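Local structure of mannan endo-1,6-alpha-mannosidase (Chaetomium thermophilum, 6RY0) at residues L321-Y326 / G390-S394. The protein probably cleaves alpha-1,6-mannosidic linkages and is implicated in transferring GPI-anchored glycoproteins into the fungal cell wall. Residues are numbered along the deposited sequence; the frame is centred on the assembly and turned at random.
Sequences LTFKGY and GEAMS
Ser394 reaches from helix 389-401 to the backbone of 321-325, and its hydroxyl carries most of the polar contact. With OG beside the backbone N and anti to the carbonyl carbon (chi1 -70°), it lies 3.0 Å from Leu321 O across the interface and 3.2 Å from Gly390 O one turn back in its own helix, two acceptors competing for one proton. Gly325 N adds a weak, bent bond to the same OG (3.2 Å, N-H...O 131°). A water 3.1 Å from Ser394 OG donates to Thr322 O, extending the network across the interface.

The backbones come close where each helix carries a glycine, Gly325 on one and Gly390 on the other: Gly325 CA stands 3.7 Å from Ser394 CA. At Gly390, Thr322 CG2 rests against the bare CA.

Further along the interface, Leu321 and Glu391 meet at a slant. The leucine turns its methyls to the carboxylate, CD1 coming to 3.5 Å from Glu391 OE2; the Glu391 chain bends at chi2 (89°) to bring that group over, and Phe371 touches both residues. On the other flank, in the conformers described, the Tyr326 ring lies obliquely to Met393 SD, a loose contact with OH 4.4 Å from SD, while its hydroxyl donates to Thr322 OG1 (2.7 Å) and one ring face sits beneath Thr322 O.

The interface thus joins two helices of the family 76 fold, with Leu321 about 8 Å, side chain to side chain, from the calcium ligands Asp73 and His385. Its chemistry implies that one buried serine proton can serve either Leu321 O or Gly390 O, while the water donates to Thr322 O.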
loop_
_atom_site.group_PDB
_atom_site.type_symbol
_atom_site.label_atom_id
_atom_site.label_comp_id
_atom_site.label_asym_id
_atom_site.label_seq_id
_atom_site.Cartn_x
_atom_site.Cartn_y
_atom_site.Cartn_z
ATOM N N LEU A 321 -5.566 10.172 3.984
ATOM C CA LEU A 321 -6.935 9.712 3.762
ATOM C C LEU A 321 -7.008 8.324 3.144
ATOM O O LEU A 321 -8.057 7.680 3.181
ATOM C CB LEU A 321 -7.669 10.753 2.918
ATOM C CG LEU A 321 -7.787 12.146 3.542
ATOM C CD1 LEU A 321 -8.203 13.152 2.506
ATOM C CD2 LEU A 321 -8.733 12.159 4.729
ATOM N N THR A 322 -5.895 7.868 2.567
ATOM C CA THR A 322 -5.840 6.556 1.926
ATOM C C THR A 322 -5.413 5.439 2.874
ATOM O O THR A 322 -5.563 4.264 2.547
ATOM C CB THR A 322 -4.876 6.538 0.742
ATOM O OG1 THR A 322 -3.521 6.589 1.198
ATOM C CG2 THR A 322 -5.145 7.663 -0.222
ATOM N N PHE A 323 -4.845 5.775 4.028
ATOM C CA PHE A 323 -4.122 4.736 4.782
ATOM C C PHE A 323 -5.042 3.645 5.283
ATOM O O PHE A 323 -4.695 2.461 5.248
ATOM C CB PHE A 323 -3.315 5.325 5.936
ATOM C CG PHE A 323 -2.207 6.276 5.568
ATOM C CD1 PHE A 323 -1.698 6.390 4.260
ATOM C CD2 PHE A 323 -1.628 7.067 6.558
ATOM C CE1 PHE A 323 -0.670 7.273 3.970
ATOM C CE2 PHE A 323 -0.598 7.928 6.264
ATOM C CZ PHE A 323 -0.124 8.042 4.974
ATOM N N LYS A 324 -6.223 4.021 5.789
ATOM C CA LYS A 324 -7.090 3.021 6.404
ATOM C C LYS A 324 -7.572 1.990 5.369
ATOM O O LYS A 324 -7.860 0.848 5.730
ATOM C CB LYS A 324 -8.217 3.672 7.212
ATOM C CG LYS A 324 -9.113 4.596 6.410
ATOM C CD LYS A 324 -10.222 5.215 7.265
ATOM C CE LYS A 324 -9.710 5.970 8.466
ATOM N NZ LYS A 324 -10.758 6.832 9.085
ATOM N N GLY A 325 -7.655 2.347 4.089
ATOM C CA GLY A 325 -7.968 1.349 3.082
ATOM C C GLY A 325 -6.899 0.281 2.959
ATOM O O GLY A 325 -7.176 -0.907 2.804
ATOM N N TYR A 326 -5.629 0.716 2.958
ATOM C CA TYR A 326 -4.509 -0.237 2.947
ATOM C C TYR A 326 -4.549 -1.125 4.180
ATOM O O TYR A 326 -4.312 -2.333 4.093
ATOM C CB TYR A 326 -3.145 0.461 2.908
ATOM C CG TYR A 326 -3.063 1.584 1.917
ATOM C CD1 TYR A 326 -3.767 1.570 0.725
ATOM C CD2 TYR A 326 -2.279 2.684 2.177
ATOM C CE1 TYR A 326 -3.715 2.629 -0.161
ATOM C CE2 TYR A 326 -2.193 3.750 1.287
ATOM C CZ TYR A 326 -2.919 3.716 0.131
ATOM O OH TYR A 326 -2.922 4.776 -0.761
ATOM N N GLY A 390 -9.452 9.669 -1.943
ATOM C CA GLY A 390 -8.854 8.751 -0.990
ATOM C C GLY A 390 -9.874 8.105 -0.088
ATOM O O GLY A 390 -9.768 6.910 0.228
ATOM N N GLU A 391 -10.882 8.879 0.316
ATOM C CA GLU A 391 -11.975 8.351 1.112
ATOM C C GLU A 391 -12.722 7.269 0.342
ATOM O O GLU A 391 -13.061 6.211 0.878
ATOM C CB GLU A 391 -12.939 9.489 1.502
ATOM C CG GLU A 391 -12.343 10.568 2.411
ATOM C CD GLU A 391 -11.672 11.724 1.711
ATOM O OE1 GLU A 391 -11.097 11.553 0.608
ATOM O OE2 GLU A 391 -11.691 12.816 2.325
ATOM N N ALA A 392 -12.997 7.543 -0.930
ATOM C CA ALA A 392 -13.670 6.581 -1.791
ATOM C C ALA A 392 -12.840 5.318 -1.948
ATOM O O ALA A 392 -13.358 4.197 -1.922
ATOM C CB ALA A 392 -13.967 7.221 -3.129
ATOM N N MET A 393 -11.529 5.486 -2.116
ATOM C CA MET A 393 -10.628 4.342 -2.269
ATOM C C MET A 393 -10.623 3.490 -0.994
ATOM O O MET A 393 -10.621 2.256 -1.053
ATOM C CB MET A 393 -9.216 4.853 -2.575
ATOM C CG MET A 393 -8.259 3.754 -3.076
ATOM S SD MET A 393 -6.528 4.248 -3.213
ATOM C CE MET A 393 -6.685 5.710 -4.214
ATOM N N SER A 394 -10.602 4.167 0.157
ATOM C CA SER A 394 -10.566 3.467 1.421
ATOM C C SER A 394 -11.832 2.680 1.695
ATOM O O SER A 394 -11.741 1.555 2.209
ATOM C CB SER A 394 -10.237 4.431 2.563
ATOM O OG SER A 394 -8.891 4.852 2.460
HETATM O O HOH W 1 -7.091 3.384 0.418
#